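Local coordinates for Crov588 (PDB 6NYR), which is of unknown function but folds as a leucine-rich-repeat protein, built largely of FNIP repeats, whose successive coils close into a circle, at residues E45-I50 / K67-L72; K55-G60 / E74-I79; Q374-N379 / E400-N405; Q396-K401 / E422-N427; T518-G523 / T540-G545. All coordinates share one frame; numbering follows the deposited sequence.

Contact 1: E45-I50 / K67-L72; sequences EIDHLI and KDVNFL
Two irregular loops lie alongside each other with their backbones drawing together from E45 and K67 toward D47 and F71, whose CA atoms are 5.1 Å apart. They are the outer loops of adjacent coils in the leucine-rich-repeat solenoid, where a side chain bonded to the neighbouring backbone, rather than strand pairing, joins coil to coil. D47 does most of this work. Its OD1 takes N70 N on the syn lone pair at 3.0 Å, while F71 N reaches the same OD1 from above the carboxylate plane, 46° out of it. Two peptide N-H groups thus hold one oxygen and fix the carboxylate's rotation. N70 OD1 is itself hydrogen-bonded to N94 ND2. H48 and F71 run side by side, their planes inclined by 31°, and F71 CB sits over the imidazole face. Further in, I46 puts CG1 in the crowded position between backbone N and carbonyl carbon (chi1 61°), which lets CD1 touch V69 CG1 at 4.0 Å. The same I46 CD1 also meets L72 CD1 at 3.7 Å.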
# COMPACT_ATOMS: atom_id res chain seq x y z
N GLU A 45 21.19 21.96 18.98
CA GLU A 45 20.67 22.00 20.34
C GLU A 45 19.15 22.12 20.34
O GLU A 45 18.56 22.74 19.45
CB GLU A 45 21.28 23.18 21.10
CG GLU A 45 22.79 23.18 21.21
CD GLU A 45 23.30 22.12 22.17
OE1 GLU A 45 22.58 21.78 23.13
OE2 GLU A 45 24.43 21.63 21.96
N ILE A 46 18.52 21.51 21.33
CA ILE A 46 17.07 21.62 21.50
C ILE A 46 16.71 21.87 22.95
O ILE A 46 15.53 21.83 23.33
CB ILE A 46 16.35 20.37 20.97
CG1 ILE A 46 16.78 19.12 21.74
CG2 ILE A 46 16.63 20.17 19.49
CD1 ILE A 46 15.70 18.54 22.62
N ASP A 47 17.72 22.15 23.78
CA ASP A 47 17.51 22.28 25.22
C ASP A 47 16.43 23.30 25.56
O ASP A 47 15.32 22.92 25.95
CB ASP A 47 18.83 22.66 25.92
CG ASP A 47 19.57 21.46 26.48
OD1 ASP A 47 18.91 20.46 26.83
OD2 ASP A 47 20.81 21.52 26.59
N HIS A 48 16.74 24.59 25.42
CA HIS A 48 15.82 25.65 25.82
C HIS A 48 15.05 26.23 24.65
O HIS A 48 14.54 27.35 24.74
CB HIS A 48 16.59 26.76 26.54
CG HIS A 48 17.29 26.30 27.77
ND1 HIS A 48 18.59 25.85 27.77
CD2 HIS A 48 16.88 26.23 29.06
CE1 HIS A 48 18.95 25.52 29.00
NE2 HIS A 48 17.92 25.74 29.80
N LEU A 49 14.92 25.48 23.55
CA LEU A 49 14.39 26.01 22.31
C LEU A 49 13.08 25.33 21.91
O LEU A 49 12.72 25.33 20.73
CB LEU A 49 15.42 25.86 21.19
CG LEU A 49 16.84 26.30 21.56
CD1 LEU A 49 17.83 25.89 20.49
CD2 LEU A 49 16.87 27.81 21.79
N ILE A 50 12.37 24.77 22.88
CA ILE A 50 11.15 24.03 22.60
C ILE A 50 10.02 24.55 23.48
O ILE A 50 10.08 24.40 24.71
CB ILE A 50 11.34 22.52 22.84
CG1 ILE A 50 12.48 21.97 22.00
CG2 ILE A 50 10.05 21.77 22.55
CD1 ILE A 50 12.19 21.92 20.52
N LYS A 67 23.35 15.55 20.51
CA LYS A 67 23.63 16.67 21.39
C LYS A 67 23.26 16.30 22.82
O LYS A 67 22.31 15.54 23.05
CB LYS A 67 22.86 17.93 20.98
CG LYS A 67 23.16 18.43 19.58
CD LYS A 67 24.64 18.74 19.40
CE LYS A 67 24.90 19.43 18.07
NZ LYS A 67 26.35 19.55 17.78
N ASP A 68 24.00 16.83 23.79
CA ASP A 68 23.61 16.68 25.18
C ASP A 68 22.25 17.35 25.39
O ASP A 68 22.02 18.47 24.92
CB ASP A 68 24.65 17.29 26.11
CG ASP A 68 25.96 16.52 26.09
OD1 ASP A 68 26.49 16.27 24.99
OD2 ASP A 68 26.45 16.15 27.19
N VAL A 69 21.35 16.64 26.07
CA VAL A 69 19.97 17.07 26.25
C VAL A 69 19.65 16.92 27.73
O VAL A 69 19.52 15.80 28.23
CB VAL A 69 19.00 16.26 25.39
CG1 VAL A 69 17.57 16.70 25.63
CG2 VAL A 69 19.36 16.38 23.91
N ASN A 70 19.52 18.05 28.43
CA ASN A 70 19.29 18.01 29.87
C ASN A 70 18.15 18.89 30.36
O ASN A 70 17.88 18.91 31.57
CB ASN A 70 20.58 18.41 30.62
CG ASN A 70 21.62 17.32 30.61
OD1 ASN A 70 21.64 16.46 31.49
ND2 ASN A 70 22.49 17.34 29.60
N PHE A 71 17.47 19.62 29.48
CA PHE A 71 16.42 20.55 29.90
C PHE A 71 15.19 20.43 29.01
O PHE A 71 14.73 21.39 28.40
CB PHE A 71 16.96 21.98 29.92
CG PHE A 71 17.94 22.24 31.02
CD1 PHE A 71 17.52 22.29 32.34
CD2 PHE A 71 19.29 22.41 30.75
CE1 PHE A 71 18.41 22.51 33.36
CE2 PHE A 71 20.19 22.64 31.77
CZ PHE A 71 19.75 22.69 33.08
N LEU A 72 14.63 19.22 28.94
CA LEU A 72 13.38 19.05 28.23
C LEU A 72 12.24 19.72 28.99
O LEU A 72 12.26 19.82 30.23
CB LEU A 72 13.04 17.57 28.05
CG LEU A 72 13.75 16.74 26.98
CD1 LEU A 72 13.89 17.46 25.67
CD2 LEU A 72 15.11 16.34 27.56

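Contact 2: K55-G60 / E74-I79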
# COMPACT_ATOMS: atom_id res chain seq x y z
N LYS A 55 4.38 17.95 23.06
CA LYS A 55 4.50 16.89 24.05
C LYS A 55 5.20 15.65 23.52
O LYS A 55 5.49 14.74 24.30
CB LYS A 55 3.10 16.52 24.57
CG LYS A 55 2.32 17.75 25.05
CD LYS A 55 1.22 17.40 26.05
CE LYS A 55 0.13 16.58 25.38
NZ LYS A 55 -0.51 17.32 24.25
N VAL A 56 5.49 15.61 22.22
CA VAL A 56 6.08 14.45 21.56
C VAL A 56 7.20 14.94 20.66
O VAL A 56 6.99 15.85 19.85
CB VAL A 56 5.03 13.67 20.74
CG1 VAL A 56 5.67 12.47 20.06
CG2 VAL A 56 3.87 13.25 21.63
N ILE A 57 8.38 14.35 20.80
CA ILE A 57 9.53 14.66 19.95
C ILE A 57 10.00 13.34 19.35
O ILE A 57 10.60 12.51 20.04
CB ILE A 57 10.66 15.35 20.73
CG1 ILE A 57 10.18 16.72 21.24
CG2 ILE A 57 11.89 15.51 19.85
CD1 ILE A 57 11.20 17.47 22.06
N LYS A 58 9.73 13.16 18.06
CA LYS A 58 10.09 11.95 17.32
C LYS A 58 11.24 12.28 16.38
O LYS A 58 11.14 13.21 15.58
CB LYS A 58 8.87 11.43 16.55
CG LYS A 58 9.03 10.01 16.00
CD LYS A 58 9.67 10.00 14.63
CE LYS A 58 9.65 8.60 14.02
NZ LYS A 58 8.35 8.25 13.39
N PHE A 59 12.33 11.52 16.50
CA PHE A 59 13.55 11.86 15.77
C PHE A 59 13.74 11.09 14.47
O PHE A 59 14.41 11.60 13.56
CB PHE A 59 14.78 11.63 16.66
CG PHE A 59 15.17 12.82 17.48
CD1 PHE A 59 15.92 13.85 16.93
CD2 PHE A 59 14.79 12.92 18.81
CE1 PHE A 59 16.27 14.95 17.69
CE2 PHE A 59 15.14 14.02 19.57
CZ PHE A 59 15.88 15.03 19.00
N GLY A 60 13.18 9.89 14.33
CA GLY A 60 13.39 9.13 13.11
C GLY A 60 14.68 8.33 13.16
O GLY A 60 15.74 8.87 13.46
N GLU A 74 8.92 20.30 30.96
CA GLU A 74 8.27 19.47 31.97
C GLU A 74 6.81 19.16 31.57
O GLU A 74 6.00 18.75 32.41
CB GLU A 74 8.32 20.16 33.34
CG GLU A 74 7.97 19.25 34.52
CD GLU A 74 9.04 18.19 34.79
OE1 GLU A 74 10.21 18.57 35.03
OE2 GLU A 74 8.72 16.99 34.76
N SER A 75 6.49 19.40 30.29
CA SER A 75 5.25 18.94 29.70
C SER A 75 5.47 17.89 28.61
O SER A 75 4.50 17.36 28.07
CB SER A 75 4.47 20.12 29.11
OG SER A 75 4.15 21.08 30.10
N LEU A 76 6.73 17.58 28.28
CA LEU A 76 7.00 16.45 27.40
C LEU A 76 6.45 15.17 28.01
O LEU A 76 6.64 14.90 29.20
CB LEU A 76 8.49 16.28 27.15
CG LEU A 76 9.09 16.70 25.80
CD1 LEU A 76 10.40 15.89 25.62
CD2 LEU A 76 8.17 16.49 24.64
N THR A 77 5.79 14.36 27.19
CA THR A 77 5.36 13.03 27.58
C THR A 77 5.99 11.92 26.76
O THR A 77 5.98 10.77 27.20
CB THR A 77 3.83 12.90 27.45
OG1 THR A 77 3.43 13.18 26.10
CG2 THR A 77 3.13 13.86 28.40
N GLU A 78 6.56 12.23 25.60
CA GLU A 78 7.13 11.22 24.71
C GLU A 78 8.35 11.80 24.02
O GLU A 78 8.34 12.96 23.60
CB GLU A 78 6.12 10.77 23.66
CG GLU A 78 4.74 10.49 24.19
CD GLU A 78 3.82 9.86 23.16
OE1 GLU A 78 4.30 9.52 22.06
OE2 GLU A 78 2.61 9.72 23.45
N ILE A 79 9.40 10.99 23.91
CA ILE A 79 10.54 11.34 23.08
C ILE A 79 11.20 10.05 22.61
O ILE A 79 11.41 9.12 23.39
CB ILE A 79 11.56 12.24 23.81
CG1 ILE A 79 12.62 12.71 22.81
CG2 ILE A 79 12.21 11.50 24.97
CD1 ILE A 79 13.46 13.86 23.29
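The F59 ring receives I79 CD1 at its edge, 4.1 Å from CE2, while F65 stacks on it and the rings of F38 and Y81 meet it obliquely. The other flat group, the E78 carboxylate, lies beside V56, with CD 3.7 Å from V56 CG2 and OE1 bonded to Y80 OH. These side chains flank a parallel pairing of strands 56-58 and 78-80, neighbouring rungs of the leucine-rich-repeat solenoid. V56 pairs with E78 on one face; I57 pairs with I79 on the buried one, where I57 CB packs against I79 CG1 at 3.9 Å and the I57 and L76 side chains cross at about a right angle, I57 CG1 against L76 CD2. I57 N donates to E78 O, 3.1 Å away. At the start of the pairing K55 O is gripped by three donors: E78 N arrives nearly along the C=O axis, T77 N lies in the carbonyl plane on a lone pair at 2.9 Å, and T77 OG1, in the crowded position beside its own backbone (chi1 58°), comes from above that plane at 3.1 Å.

Contact 3: Q374-N379 / E400-N405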
# COMPACT_ATOMS: atom_id res chain seq x y z
N GLN A 374 -6.87 -26.71 -17.86
CA GLN A 374 -7.73 -27.83 -18.20
C GLN A 374 -9.05 -27.29 -18.74
O GLN A 374 -9.45 -26.16 -18.43
CB GLN A 374 -8.01 -28.73 -17.00
CG GLN A 374 -6.77 -29.25 -16.32
CD GLN A 374 -5.97 -30.18 -17.21
OE1 GLN A 374 -6.52 -30.93 -18.01
NE2 GLN A 374 -4.65 -30.11 -17.09
N ILE A 375 -9.71 -28.09 -19.58
CA ILE A 375 -11.02 -27.69 -20.07
C ILE A 375 -11.99 -27.63 -18.89
O ILE A 375 -11.91 -28.45 -17.96
CB ILE A 375 -11.54 -28.65 -21.16
CG1 ILE A 375 -11.93 -30.00 -20.57
CG2 ILE A 375 -10.50 -28.83 -22.26
CD1 ILE A 375 -12.39 -31.02 -21.62
N ILE A 376 -12.90 -26.67 -18.92
CA ILE A 376 -13.97 -26.56 -17.94
C ILE A 376 -15.28 -26.73 -18.70
O ILE A 376 -15.58 -25.93 -19.60
CB ILE A 376 -13.95 -25.23 -17.17
CG1 ILE A 376 -12.66 -25.10 -16.36
CG2 ILE A 376 -15.16 -25.14 -16.25
CD1 ILE A 376 -12.55 -23.80 -15.59
N THR A 377 -16.03 -27.76 -18.36
CA THR A 377 -17.26 -28.11 -19.05
C THR A 377 -18.46 -27.54 -18.32
O THR A 377 -18.33 -26.70 -17.42
CB THR A 377 -17.35 -29.63 -19.17
OG1 THR A 377 -17.49 -30.21 -17.87
CG2 THR A 377 -16.08 -30.19 -19.81
N GLU A 378 -19.66 -27.98 -18.71
CA GLU A 378 -20.88 -27.51 -18.08
C GLU A 378 -21.02 -28.10 -16.68
O GLU A 378 -20.55 -29.21 -16.39
CB GLU A 378 -22.10 -27.91 -18.91
CG GLU A 378 -22.10 -27.41 -20.34
CD GLU A 378 -23.37 -27.79 -21.07
OE1 GLU A 378 -24.40 -28.05 -20.40
OE2 GLU A 378 -23.35 -27.85 -22.32
N ASN A 379 -21.67 -27.34 -15.80
CA ASN A 379 -22.00 -27.77 -14.45
C ASN A 379 -20.77 -28.01 -13.58
O ASN A 379 -20.84 -28.74 -12.59
CB ASN A 379 -22.87 -29.04 -14.48
CG ASN A 379 -24.22 -28.80 -15.14
OD1 ASN A 379 -24.42 -29.12 -16.31
ND2 ASN A 379 -25.14 -28.22 -14.38
N GLU A 400 -20.52 -22.65 -24.31
CA GLU A 400 -21.69 -21.86 -23.96
C GLU A 400 -22.05 -21.89 -22.48
O GLU A 400 -21.95 -20.87 -21.80
CB GLU A 400 -22.91 -22.32 -24.78
CG GLU A 400 -22.94 -21.83 -26.21
CD GLU A 400 -24.25 -22.13 -26.91
OE1 GLU A 400 -25.30 -22.04 -26.25
OE2 GLU A 400 -24.23 -22.47 -28.11
N LYS A 401 -22.50 -23.03 -21.98
CA LYS A 401 -23.05 -23.11 -20.63
C LYS A 401 -21.99 -23.36 -19.57
O LYS A 401 -22.27 -24.03 -18.56
CB LYS A 401 -24.13 -24.20 -20.58
CG LYS A 401 -25.55 -23.68 -20.87
CD LYS A 401 -25.72 -23.33 -22.34
CE LYS A 401 -26.51 -22.03 -22.51
NZ LYS A 401 -27.99 -22.21 -22.47
N VAL A 402 -20.80 -22.82 -19.75
CA VAL A 402 -19.71 -23.06 -18.81
C VAL A 402 -19.69 -22.02 -17.69
O VAL A 402 -19.67 -22.36 -16.51
CB VAL A 402 -18.36 -23.09 -19.56
CG1 VAL A 402 -17.21 -23.31 -18.59
CG2 VAL A 402 -18.39 -24.16 -20.64
N LEU A 403 -19.70 -20.74 -18.05
CA LEU A 403 -19.66 -19.68 -17.04
C LEU A 403 -21.03 -19.50 -16.41
O LEU A 403 -22.04 -19.45 -17.14
CB LEU A 403 -19.18 -18.37 -17.67
CG LEU A 403 -17.78 -18.44 -18.28
CD1 LEU A 403 -17.46 -17.17 -19.07
CD2 LEU A 403 -16.73 -18.68 -17.20
N PRO A 404 -21.12 -19.42 -15.09
CA PRO A 404 -22.44 -19.29 -14.44
C PRO A 404 -23.05 -17.91 -14.65
O PRO A 404 -22.36 -16.91 -14.80
CB PRO A 404 -22.14 -19.55 -12.96
CG PRO A 404 -20.71 -19.11 -12.80
CD PRO A 404 -20.02 -19.43 -14.11
N ASN A 405 -24.39 -17.88 -14.64
CA ASN A 405 -25.11 -16.62 -14.76
C ASN A 405 -24.78 -15.65 -13.64
O ASN A 405 -24.94 -14.44 -13.83
CB ASN A 405 -26.63 -16.87 -14.77
CG ASN A 405 -27.09 -17.70 -15.95
OD1 ASN A 405 -26.54 -17.58 -17.06
ND2 ASN A 405 -28.09 -18.54 -15.74
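Q374 opens the segment by looking backward along the solenoid, its NE2 hydrogen-bonded to OD1 of N351, and I375 beside it packs on Q396 of the next coil. Direct contact with 400-405 starts at I376. Its CG2, anti to the backbone N (chi1 places CG1 at -63°), meets V402 CG1 at 3.6 Å, the two side chains crossing at about a right angle. The I376 carbonyl joins in, for V402 CG1 lies 3.2 Å from I376 O and CG2 of the same valine is 3.5 Å from that oxygen, so both methyls straddle one backbone oxygen. Here two consecutive coils of the leucine-rich-repeat solenoid meet away from the strands, a buried valine of one FNIP repeat resting on the backbone of the repeat before it. T377 turns its own side chain away and offers O, which stands 3.8 Å from V402 CG1. E378 follows at the surface, extended beyond CG and lying alongside K401, with CD 3.7 Å from K401 CB. The lysine bends at chi2 (71°) and carries its ammonium end away from the segment. N379, with left-handed backbone angles (phi 65°), turns the chain at the surface, its N a distant 4.4 Å from K401 O.

Contact 4: Q396-K401 / E422-N427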
# COMPACT_ATOMS: atom_id res chain seq x y z
N GLN A 396 -7.77 -22.57 -22.66
CA GLN A 396 -8.72 -23.56 -23.16
C GLN A 396 -9.99 -22.87 -23.62
O GLN A 396 -10.32 -21.77 -23.19
CB GLN A 396 -9.06 -24.59 -22.08
CG GLN A 396 -7.87 -25.37 -21.55
CD GLN A 396 -7.13 -26.13 -22.63
OE1 GLN A 396 -7.75 -26.72 -23.52
NE2 GLN A 396 -5.81 -26.10 -22.57
N GLU A 397 -10.71 -23.54 -24.52
CA GLU A 397 -11.96 -23.00 -25.03
C GLU A 397 -13.00 -22.94 -23.92
O GLU A 397 -13.08 -23.83 -23.07
CB GLU A 397 -12.48 -23.84 -26.19
CG GLU A 397 -11.65 -23.73 -27.46
CD GLU A 397 -12.26 -24.50 -28.61
OE1 GLU A 397 -12.88 -25.56 -28.36
OE2 GLU A 397 -12.14 -24.04 -29.76
N ILE A 398 -13.81 -21.89 -23.94
CA ILE A 398 -14.90 -21.70 -22.98
C ILE A 398 -16.19 -21.74 -23.78
O ILE A 398 -16.51 -20.80 -24.52
CB ILE A 398 -14.76 -20.37 -22.22
CG1 ILE A 398 -13.36 -20.27 -21.61
CG2 ILE A 398 -15.82 -20.28 -21.13
CD1 ILE A 398 -13.13 -19.02 -20.79
N ALA A 399 -16.94 -22.83 -23.63
CA ALA A 399 -18.13 -23.07 -24.43
C ALA A 399 -19.33 -22.40 -23.77
O ALA A 399 -19.21 -21.68 -22.78
CB ALA A 399 -18.34 -24.57 -24.63
N GLU A 400 -20.52 -22.65 -24.31
CA GLU A 400 -21.69 -21.86 -23.96
C GLU A 400 -22.05 -21.89 -22.48
O GLU A 400 -21.95 -20.87 -21.80
CB GLU A 400 -22.91 -22.32 -24.78
CG GLU A 400 -22.94 -21.83 -26.21
CD GLU A 400 -24.25 -22.13 -26.91
OE1 GLU A 400 -25.30 -22.04 -26.25
OE2 GLU A 400 -24.23 -22.47 -28.11
N LYS A 401 -22.50 -23.03 -21.98
CA LYS A 401 -23.05 -23.11 -20.63
C LYS A 401 -21.99 -23.36 -19.57
O LYS A 401 -22.27 -24.03 -18.56
CB LYS A 401 -24.13 -24.20 -20.58
CG LYS A 401 -25.55 -23.68 -20.87
CD LYS A 401 -25.72 -23.33 -22.34
CE LYS A 401 -26.51 -22.03 -22.51
NZ LYS A 401 -27.99 -22.21 -22.47
N GLU A 422 -21.05 -15.98 -29.01
CA GLU A 422 -22.22 -15.53 -28.28
C GLU A 422 -22.67 -16.61 -27.30
O GLU A 422 -22.43 -17.81 -27.47
CB GLU A 422 -23.34 -15.14 -29.23
CG GLU A 422 -23.85 -16.24 -30.13
CD GLU A 422 -25.18 -15.87 -30.77
OE1 GLU A 422 -25.45 -14.66 -30.92
OE2 GLU A 422 -25.96 -16.79 -31.11
N ASN A 423 -23.35 -16.15 -26.25
CA ASN A 423 -23.80 -16.99 -25.15
C ASN A 423 -22.68 -17.77 -24.47
O ASN A 423 -22.89 -18.88 -23.96
CB ASN A 423 -24.89 -17.97 -25.61
CG ASN A 423 -26.21 -17.28 -25.90
OD1 ASN A 423 -26.51 -16.94 -27.04
ND2 ASN A 423 -27.00 -17.07 -24.86
N VAL A 424 -21.48 -17.21 -24.45
CA VAL A 424 -20.42 -17.68 -23.57
C VAL A 424 -20.37 -16.83 -22.30
O VAL A 424 -20.40 -17.34 -21.18
CB VAL A 424 -19.06 -17.71 -24.28
CG1 VAL A 424 -17.98 -18.25 -23.33
CG2 VAL A 424 -19.13 -18.55 -25.53
N LEU A 425 -20.29 -15.51 -22.48
CA LEU A 425 -20.22 -14.58 -21.36
C LEU A 425 -21.62 -14.36 -20.80
O LEU A 425 -22.53 -14.01 -21.55
CB LEU A 425 -19.61 -13.26 -21.81
CG LEU A 425 -18.21 -13.39 -22.43
CD1 LEU A 425 -17.81 -12.08 -23.09
CD2 LEU A 425 -17.18 -13.81 -21.40
N PRO A 426 -21.81 -14.52 -19.49
CA PRO A 426 -23.17 -14.45 -18.94
C PRO A 426 -23.71 -13.02 -18.90
O PRO A 426 -22.97 -12.07 -18.63
CB PRO A 426 -23.01 -15.02 -17.52
CG PRO A 426 -21.59 -14.69 -17.16
CD PRO A 426 -20.80 -14.81 -18.45
N ASN A 427 -25.00 -12.89 -19.20
CA ASN A 427 -25.71 -11.66 -18.90
C ASN A 427 -25.64 -11.41 -17.39
O ASN A 427 -26.04 -12.28 -16.60
CB ASN A 427 -27.16 -11.74 -19.36
CG ASN A 427 -27.29 -11.67 -20.87
OD1 ASN A 427 -26.75 -10.77 -21.51
ND2 ASN A 427 -28.00 -12.63 -21.44
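V424 carries this contact. Its CG1, anti to the backbone N (chi1 -178°), touches I398 CG2 at 3.7 Å and comes within 3.2 Å of I398 O; CG2 of the same valine stays beside that carbonyl, and A399 O lies 3.7 Å from CG1. At the surface the contact is carried by E400 and N423, which run side by side and point the same way, with carboxylate and amide planes 39° apart. N423 O is met by E400 CA in a C-H...O approach of 3.2 Å, and E400 CB sits 3.5 Å from it. Next to this, E400 O and N423 O face each other at 3.1 Å as two acceptors, so the backbones here touch without bonding. The two loops belong to successive coils of the leucine-rich-repeat solenoid, on the side remote from the strands, and V424 sits on I398 much as V402 sits on I376 one coil earlier. Positioning comes from further out. N423 takes left-handed backbone angles (phi 56°), a turn that leads straight into V424. I398 is backed by F416 and L425 leans on P448, while Q396 NE2 is tied to N373 OD1 of the preceding coil.

Contact 5: T518-G523 / T540-G545; sequences THLIFG and THLTFG
F522, H541 and T543 give up the most surface here, one at each end of the paired strands and one between. F522 N donates almost straight to T543 O (175°), and its ring, with CG anti to the carbonyl carbon, lies level with that of F544. The two planes are near parallel but slid apart, so the rings barely overlap, and their closest atoms are F522 CD2 and F544 CD1, 3.8 Å apart; F522 CE2 also reaches L542 CD1 at 4.0 Å. F526 and F548 stack on F522 and F544 in turn. At the other end H541 forms an offset stack with H519, centroids 4.1 Å apart and planes at 10°. H519 NE2 lies over the H541 face, offset toward the rim. H541 N donates to T518 O nearly along its C=O axis, and T540 N takes a lone pair of the same oxygen. T540 OG1 fixes the H541 ring in its plane through a 2.6 Å bond with H541 ND1, and T518 OG1 does the same for H519, while H563 extends the histidine stack. T543 meets I521 CD1 through CB at 3.6 Å, and its N donates to L520 O at 3.0 Å. A water 3.0 Å from T543 OG1 also makes a weak bond to L520 O. Parallel in-register rungs with leucines turned inward, here L520 beside L542, are characteristic of a leucine-rich-repeat solenoid.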
# COMPACT_ATOMS: atom_id res chain seq x y z
N THR A 518 -16.21 11.83 -20.29
CA THR A 518 -15.61 12.87 -19.47
C THR A 518 -14.09 12.80 -19.45
O THR A 518 -13.43 13.83 -19.30
CB THR A 518 -16.13 12.78 -18.03
OG1 THR A 518 -15.75 11.53 -17.45
CG2 THR A 518 -17.64 12.93 -17.99
N HIS A 519 -13.52 11.60 -19.58
CA HIS A 519 -12.08 11.39 -19.46
C HIS A 519 -11.54 10.75 -20.73
O HIS A 519 -12.03 9.71 -21.16
CB HIS A 519 -11.75 10.49 -18.26
CG HIS A 519 -11.99 11.13 -16.93
ND1 HIS A 519 -13.24 11.46 -16.47
CD2 HIS A 519 -11.12 11.51 -15.96
CE1 HIS A 519 -13.14 12.02 -15.27
NE2 HIS A 519 -11.86 12.06 -14.94
N LEU A 520 -10.52 11.37 -21.32
CA LEU A 520 -9.87 10.84 -22.52
C LEU A 520 -8.37 10.81 -22.28
O LEU A 520 -7.77 11.81 -21.88
CB LEU A 520 -10.21 11.68 -23.75
CG LEU A 520 -9.65 11.16 -25.07
CD1 LEU A 520 -10.08 9.71 -25.32
CD2 LEU A 520 -10.09 12.04 -26.23
N ILE A 521 -7.76 9.66 -22.55
CA ILE A 521 -6.34 9.43 -22.32
C ILE A 521 -5.73 8.91 -23.61
O ILE A 521 -6.10 7.83 -24.08
CB ILE A 521 -6.10 8.41 -21.18
CG1 ILE A 521 -6.80 8.83 -19.89
CG2 ILE A 521 -4.59 8.20 -20.98
CD1 ILE A 521 -6.16 9.97 -19.15
N PHE A 522 -4.81 9.68 -24.19
CA PHE A 522 -4.08 9.23 -25.36
C PHE A 522 -2.79 8.52 -24.95
O PHE A 522 -2.14 8.90 -23.97
CB PHE A 522 -3.75 10.40 -26.28
CG PHE A 522 -4.92 10.87 -27.09
CD1 PHE A 522 -5.41 10.10 -28.13
CD2 PHE A 522 -5.53 12.08 -26.82
CE1 PHE A 522 -6.48 10.52 -28.88
CE2 PHE A 522 -6.61 12.51 -27.56
CZ PHE A 522 -7.09 11.73 -28.60
N GLY A 523 -2.44 7.48 -25.70
CA GLY A 523 -1.23 6.74 -25.45
C GLY A 523 0.00 7.38 -26.06
O GLY A 523 -0.02 8.48 -26.61
N THR A 540 -14.18 16.60 -19.57
CA THR A 540 -13.55 17.41 -18.54
C THR A 540 -12.05 17.15 -18.40
O THR A 540 -11.33 18.04 -17.95
CB THR A 540 -14.21 17.14 -17.18
OG1 THR A 540 -14.00 15.77 -16.81
CG2 THR A 540 -15.70 17.44 -17.24
N HIS A 541 -11.58 15.96 -18.76
CA HIS A 541 -10.19 15.56 -18.54
C HIS A 541 -9.61 15.09 -19.86
O HIS A 541 -10.15 14.17 -20.49
CB HIS A 541 -10.10 14.47 -17.48
CG HIS A 541 -10.39 14.96 -16.09
ND1 HIS A 541 -11.65 15.34 -15.69
CD2 HIS A 541 -9.58 15.13 -15.02
CE1 HIS A 541 -11.61 15.73 -14.43
NE2 HIS A 541 -10.37 15.61 -14.00
N LEU A 542 -8.52 15.72 -20.29
CA LEU A 542 -7.85 15.38 -21.54
C LEU A 542 -6.36 15.26 -21.27
O LEU A 542 -5.73 16.23 -20.81
CB LEU A 542 -8.13 16.42 -22.62
CG LEU A 542 -7.50 16.14 -23.99
CD1 LEU A 542 -8.03 14.83 -24.56
CD2 LEU A 542 -7.77 17.29 -24.96
N THR A 543 -5.79 14.09 -21.54
CA THR A 543 -4.38 13.83 -21.33
C THR A 543 -3.75 13.38 -22.63
O THR A 543 -4.16 12.35 -23.20
CB THR A 543 -4.17 12.78 -20.23
OG1 THR A 543 -4.56 13.33 -18.96
CG2 THR A 543 -2.71 12.34 -20.18
N PHE A 544 -2.75 14.12 -23.10
CA PHE A 544 -2.02 13.74 -24.30
C PHE A 544 -0.81 12.89 -23.93
O PHE A 544 -0.19 13.06 -22.88
CB PHE A 544 -1.57 14.97 -25.09
CG PHE A 544 -2.69 15.63 -25.84
CD1 PHE A 544 -3.23 15.04 -26.97
CD2 PHE A 544 -3.21 16.84 -25.40
CE1 PHE A 544 -4.26 15.65 -27.65
CE2 PHE A 544 -4.25 17.44 -26.09
CZ PHE A 544 -4.77 16.84 -27.21
N GLY A 545 -0.46 11.97 -24.83
CA GLY A 545 0.63 11.05 -24.62
C GLY A 545 1.97 11.61 -25.07
O GLY A 545 2.11 12.79 -25.40
O HOH W 1 -7.53 12.72 -18.67

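The five contacts sample one circular solenoid at two depths. Contacts 2 and 5 join strands, with centres 28 and 26 Å from the middle of the chain, while contacts 1, 3 and 4 lie in outer loops at 35 to 37 Å. Contact 1 joins the loops whose chain runs on into the segments of contact 2, the two centres being 12 Å apart. Contacts 3 and 4 are successive steps of the same pattern: they share E400 and K401, their centres are 7 Å apart, and P404 O touches P426 CG at 3.3 Å. That pair lies across the circle from contact 1, whose centre is about 72 Å from that of contact 3. Contacts 2 and 5, 48 Å apart between centres, belong to the same succession of strands.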